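Local coordinates for protein NDP-rhamnosyltransferase (Saccharopolyspora spinosa, PDB 3TSA) that is a glycosyltransferase of the GT-B class, built from two domains that each carry a parallel beta sheet, at residues 260-265 and 275-280; 94-99 and 158-163. All blocks are in the same frame, centred on the assembly; numbering follows the deposited sequence.

Contact 1. Residues 260-265 and 275-280; sequences EHRALL and AESVPL
Arg-262 reaches across to Ser-277, and its NH2 donates a hydrogen bond to OG at 2.9 Å. The N-H...O angle is 156°. With the oxygen only 14° out of the guanidinium plane, the serine is met at the edge of the flat group. A second partner sits over one face: the carbonyl oxygen of Ala-275 lies 3.6 Å from CZ, above the centre of the guanidinium, where no N-H can point at it, so any attraction there is probably electrostatic. Glu-276 probably contributes through its charge only, since no N-H of the guanidinium points at OE1. Its CB leaves the backbone away from Arg-262, but the chain bends at chi2 (-68°) and brings OE1 back to 4.0 Å from NH1. That oxygen stands well out of the guanidinium plane, and the pair falls short of a salt bridge.

What places the guanidinium is the long arm of Arg-262, extended from CG to NE, which spans the gap from a backbone whose closest CA across the contact, that of Ala-275, is 9.6 Å from its own. NE donates to the backbone oxygen of Val-257, just after strand 251-256, giving the flat group a second hold besides Ser-277. On the other side, Glu-276 is the centre of an inverse gamma turn, with a weak bond of 3.1 Å from Ser-277 N to Ala-275 O. The turn sets the face and edge partners of the guanidinium two residues apart. Ala-275 is itself joined by backbone bonding to Ile-255, and the arginine side chain packs on Ile-274. The contact thus ties together loops at the edge of the C-terminal parallel sheet of a GT-B fold, where strand 272-274 is outermost and pairs with 251-256.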
loop_
_atom_site.group_PDB
_atom_site.type_symbol
_atom_site.label_atom_id
_atom_site.label_comp_id
_atom_site.label_asym_id
_atom_site.label_seq_id
_atom_site.Cartn_x
_atom_site.Cartn_y
_atom_site.Cartn_z
ATOM N N GLU A 260 20.701 -8.532 -4.739
ATOM C CA GLU A 260 21.829 -8.757 -5.707
ATOM C C GLU A 260 23.185 -8.167 -5.283
ATOM O O GLU A 260 24.229 -8.547 -5.814
ATOM C CB GLU A 260 21.468 -8.327 -7.124
ATOM C CG GLU A 260 21.471 -6.824 -7.340
ATOM C CD GLU A 260 20.196 -6.121 -6.845
ATOM O OE1 GLU A 260 19.255 -6.739 -6.239
ATOM O OE2 GLU A 260 20.164 -4.900 -7.070
ATOM N N HIS A 261 23.179 -7.268 -4.299
ATOM C CA HIS A 261 24.434 -6.721 -3.779
ATOM C C HIS A 261 24.998 -7.461 -2.556
ATOM O O HIS A 261 26.047 -7.081 -2.040
ATOM C CB HIS A 261 24.296 -5.207 -3.500
ATOM C CG HIS A 261 23.941 -4.398 -4.715
ATOM N ND1 HIS A 261 24.834 -4.152 -5.734
ATOM C CD2 HIS A 261 22.806 -3.722 -5.039
ATOM C CE1 HIS A 261 24.242 -3.422 -6.669
ATOM N NE2 HIS A 261 23.019 -3.135 -6.268
ATOM N N ARG A 262 24.311 -8.526 -2.121
ATOM C CA ARG A 262 24.671 -9.242 -0.916
ATOM C C ARG A 262 25.891 -10.124 -1.208
ATOM O O ARG A 262 26.734 -10.361 -0.336
ATOM C CB ARG A 262 23.424 -10.016 -0.359
ATOM C CG ARG A 262 22.406 -9.022 0.289
ATOM C CD ARG A 262 21.076 -9.629 0.763
ATOM N NE ARG A 262 20.081 -8.557 0.872
ATOM C CZ ARG A 262 18.770 -8.714 0.985
ATOM N NH1 ARG A 262 18.267 -9.927 0.997
ATOM N NH2 ARG A 262 17.958 -7.637 1.080
ATOM N N ALA A 263 26.044 -10.527 -2.470
ATOM C CA ALA A 263 27.209 -11.340 -2.868
ATOM C C ALA A 263 28.571 -10.608 -2.736
ATOM O O ALA A 263 29.631 -11.238 -2.571
ATOM C CB ALA A 263 26.993 -11.877 -4.310
ATOM N N LEU A 264 28.535 -9.283 -2.768
ATOM C CA LEU A 264 29.719 -8.454 -2.523
ATOM C C LEU A 264 30.355 -8.669 -1.118
ATOM O O LEU A 264 31.524 -8.363 -0.899
ATOM C CB LEU A 264 29.354 -6.960 -2.712
ATOM C CG LEU A 264 28.710 -6.490 -4.032
ATOM C CD1 LEU A 264 28.273 -5.006 -4.006
ATOM C CD2 LEU A 264 29.676 -6.761 -5.276
ATOM N N LEU A 265 29.574 -9.183 -0.175
ATOM C CA LEU A 265 29.990 -9.296 1.206
ATOM C C LEU A 265 30.613 -10.651 1.550
ATOM O O LEU A 265 29.972 -11.467 2.214
ATOM C CB LEU A 265 28.763 -9.121 2.091
ATOM C CG LEU A 265 28.054 -7.769 1.975
ATOM C CD1 LEU A 265 26.735 -7.780 2.759
ATOM C CD2 LEU A 265 29.023 -6.628 2.357
ATOM N N ALA A 275 20.801 -8.234 6.760
ATOM C CA ALA A 275 19.329 -8.159 6.969
ATOM C C ALA A 275 18.616 -8.677 5.731
ATOM O O ALA A 275 18.975 -8.335 4.588
ATOM C CB ALA A 275 18.852 -6.726 7.329
ATOM N N GLU A 276 17.607 -9.505 5.946
ATOM C CA GLU A 276 16.942 -10.203 4.848
ATOM C C GLU A 276 15.804 -9.392 4.224
ATOM O O GLU A 276 14.646 -9.705 4.468
ATOM C CB GLU A 276 16.405 -11.555 5.360
ATOM C CG GLU A 276 17.424 -12.679 5.344
ATOM C CD GLU A 276 17.792 -13.088 3.925
ATOM O OE1 GLU A 276 18.985 -12.910 3.565
ATOM O OE2 GLU A 276 16.894 -13.501 3.151
ATOM N N SER A 277 16.126 -8.343 3.486
ATOM C CA SER A 277 15.100 -7.445 2.834
ATOM C C SER A 277 14.124 -6.895 3.894
ATOM O O SER A 277 12.912 -7.061 3.810
ATOM C CB SER A 277 14.327 -8.160 1.727
ATOM O OG SER A 277 15.138 -8.298 0.591
ATOM N N VAL A 278 14.660 -6.282 4.932
ATOM C CA VAL A 278 13.830 -5.911 6.073
ATOM C C VAL A 278 13.745 -4.384 6.073
ATOM O O VAL A 278 14.769 -3.726 6.209
ATOM C CB VAL A 278 14.467 -6.300 7.459
ATOM C CG1 VAL A 278 13.536 -5.759 8.628
ATOM C CG2 VAL A 278 14.662 -7.812 7.597
ATOM N N PRO A 279 12.529 -3.822 5.953
ATOM C CA PRO A 279 12.298 -2.365 5.984
ATOM C C PRO A 279 12.985 -1.736 7.195
ATOM O O PRO A 279 12.766 -2.167 8.349
ATOM C CB PRO A 279 10.762 -2.295 6.182
ATOM C CG PRO A 279 10.285 -3.420 5.306
ATOM C CD PRO A 279 11.283 -4.556 5.652
ATOM N N LEU A 280 13.797 -0.705 6.919
ATOM C CA LEU A 280 14.567 -0.055 7.944
ATOM C C LEU A 280 13.789 0.289 9.205
ATOM O O LEU A 280 14.248 0.118 10.322
ATOM C CB LEU A 280 15.080 1.222 7.288
ATOM C CG LEU A 280 16.484 1.544 7.597
ATOM C CD1 LEU A 280 17.275 0.350 7.125
ATOM C CD2 LEU A 280 16.775 2.879 6.859
#

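Contact 2. Residues 94-99 and 158-163; sequences NVAQSS and ELLDPV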
loop_
_atom_site.group_PDB
_atom_site.type_symbol
_atom_site.label_atom_id
_atom_site.label_comp_id
_atom_site.label_asym_id
_atom_site.label_seq_id
_atom_site.Cartn_x
_atom_site.Cartn_y
_atom_site.Cartn_z
ATOM N N ASN A 94 18.641 15.549 -20.373
ATOM C CA ASN A 94 18.128 14.187 -20.441
ATOM C C ASN A 94 16.680 14.116 -20.149
ATOM O O ASN A 94 15.960 13.476 -20.920
ATOM C CB ASN A 94 18.837 13.252 -19.484
ATOM C CG ASN A 94 20.304 13.167 -19.784
ATOM O OD1 ASN A 94 20.720 13.639 -20.827
ATOM N ND2 ASN A 94 21.095 12.597 -18.866
ATOM N N VAL A 95 16.248 14.698 -19.021
ATOM C CA VAL A 95 14.851 14.675 -18.663
ATOM C C VAL A 95 13.931 15.407 -19.648
ATOM O O VAL A 95 12.803 14.935 -19.943
ATOM C CB VAL A 95 14.608 15.135 -17.172
ATOM C CG1 VAL A 95 13.182 15.058 -16.871
ATOM C CG2 VAL A 95 15.441 14.196 -16.183
ATOM N N ALA A 96 14.393 16.535 -20.189
ATOM C CA ALA A 96 13.588 17.263 -21.182
ATOM C C ALA A 96 13.378 16.441 -22.463
ATOM O O ALA A 96 12.272 16.431 -23.017
ATOM C CB ALA A 96 14.217 18.673 -21.499
ATOM N N GLN A 97 14.415 15.737 -22.910
ATOM C CA GLN A 97 14.310 14.975 -24.152
ATOM C C GLN A 97 13.388 13.789 -23.937
ATOM O O GLN A 97 12.583 13.466 -24.805
ATOM C CB GLN A 97 15.681 14.524 -24.662
ATOM C CG GLN A 97 15.602 13.841 -26.051
ATOM C CD GLN A 97 14.929 14.744 -27.086
ATOM O OE1 GLN A 97 13.908 14.365 -27.701
ATOM N NE2 GLN A 97 15.450 15.966 -27.225
ATOM N N SER A 98 13.510 13.160 -22.766
ATOM C CA SER A 98 12.531 12.113 -22.369
ATOM C C SER A 98 11.119 12.566 -22.369
ATOM O O SER A 98 10.264 11.795 -22.826
ATOM C CB SER A 98 12.828 11.592 -20.962
ATOM O OG SER A 98 14.016 10.897 -21.185
ATOM N N SER A 99 10.877 13.794 -21.876
ATOM C CA SER A 99 9.542 14.414 -21.844
ATOM C C SER A 99 8.990 14.471 -23.233
ATOM O O SER A 99 7.872 14.089 -23.429
ATOM C CB SER A 99 9.639 15.808 -21.268
ATOM O OG SER A 99 10.197 15.660 -19.951
ATOM N N GLU A 158 14.961 26.573 -20.598
ATOM C CA GLU A 158 15.562 26.798 -21.945
ATOM C C GLU A 158 15.033 25.825 -23.007
ATOM O O GLU A 158 14.699 26.239 -24.130
ATOM C CB GLU A 158 17.064 26.745 -21.891
ATOM C CG GLU A 158 17.793 27.209 -23.177
ATOM C CD GLU A 158 19.303 26.886 -23.120
ATOM O OE1 GLU A 158 19.803 26.348 -22.080
ATOM O OE2 GLU A 158 20.007 27.182 -24.102
ATOM N N LEU A 159 14.935 24.544 -22.660
ATOM C CA LEU A 159 14.469 23.537 -23.581
ATOM C C LEU A 159 12.941 23.466 -23.674
ATOM O O LEU A 159 12.372 23.231 -24.756
ATOM C CB LEU A 159 14.998 22.182 -23.179
ATOM C CG LEU A 159 16.503 22.116 -23.193
ATOM C CD1 LEU A 159 16.908 20.846 -22.611
ATOM C CD2 LEU A 159 17.044 22.343 -24.652
ATOM N N LEU A 160 12.255 23.674 -22.555
ATOM C CA LEU A 160 10.788 23.475 -22.541
ATOM C C LEU A 160 9.858 24.672 -22.686
ATOM O O LEU A 160 8.676 24.466 -22.978
ATOM C CB LEU A 160 10.316 22.610 -21.336
ATOM C CG LEU A 160 11.024 21.231 -21.350
ATOM C CD1 LEU A 160 10.802 20.394 -20.097
ATOM C CD2 LEU A 160 10.667 20.315 -22.573
ATOM N N ASP A 161 10.337 25.878 -22.456
ATOM C CA ASP A 161 9.524 27.057 -22.627
ATOM C C ASP A 161 9.050 27.143 -24.109
ATOM O O ASP A 161 7.851 27.400 -24.332
ATOM C CB ASP A 161 10.291 28.318 -22.262
ATOM C CG ASP A 161 10.455 28.527 -20.750
ATOM O OD1 ASP A 161 9.836 27.859 -19.905
ATOM O OD2 ASP A 161 11.222 29.440 -20.391
ATOM N N PRO A 162 9.957 26.860 -25.086
ATOM C CA PRO A 162 9.570 26.854 -26.532
ATOM C C PRO A 162 8.484 25.874 -26.870
ATOM O O PRO A 162 7.504 26.228 -27.551
ATOM C CB PRO A 162 10.865 26.413 -27.258
ATOM C CG PRO A 162 11.986 26.921 -26.359
ATOM C CD PRO A 162 11.418 26.644 -24.933
ATOM N N VAL A 163 8.619 24.645 -26.391
ATOM C CA VAL A 163 7.597 23.694 -26.545
ATOM C C VAL A 163 6.258 24.214 -26.030
ATOM O O VAL A 163 5.249 24.114 -26.692
ATOM C CB VAL A 163 7.958 22.434 -25.766
ATOM C CG1 VAL A 163 6.857 21.475 -25.935
ATOM C CG2 VAL A 163 9.419 21.980 -26.276
#
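Ala-96 faces Leu-159 and Leu-160 with its one methyl group, and these three residues make up the contact. The closest approach is Ala-96 CB to Leu-159 CD1, at 3.6 Å, with the CB of the same leucine at 4.0 Å from that methyl. Leu-160 meets the alanine with its branched end: CG, CD1 and CD2 are each 4.1 Å from Ala-96 CB, so the methyl is met by the whole isopropyl group. Both leucines have CG anti to the carbonyl carbon (chi1 -61° for Leu-159), which extends neighbouring side chains from one helix toward a single small residue on the other. No hydrogen bond crosses; the evidence is of apolar packing, and, consistent with the short alanine side chain, the CA atoms of Ala-96 and Leu-159 come within 6.8 Å.

One turn along, Ser-99 keeps its hydroxyl within its own helix, OG donating to Val-95 O at 2.7 Å. Ser-99 N reaches the same oxygen from the opposite face of the carbonyl plane, so two donors grip it.

The contact joins helix 82-113 to helix 151-166, which is kinked where Pro-162 lacks an amide hydrogen. Leu-159 also touches Ser-93, and Val-163 touches Leu-100, extending the helix pairing. Helix 125-133 adjoins both partners: its Leu-125 is touched by Val-95, Ser-99 and Leu-160.

Overall arrangement
The two contacts lie in different halves of the chain, with centres 37 Å apart and nearest atoms about 20 Å apart, so neither touches the other. Contact 2 belongs to the N-terminal domain and closes before contact 1, in the C-terminal domain, opens. They sit on opposite sides of the chain's centre, 19 Å from it for contact 1 and 23 Å for contact 2. Their chemistry also differs: one is a partly buried polar link between loops, the other a buried apolar helix pairing. Segment 275-280 reaches the second subunit through Pro-279, which takes no part in contact 1 itself and packs on Thr-50 of that subunit; no other protein chain touches the segments of contact 2.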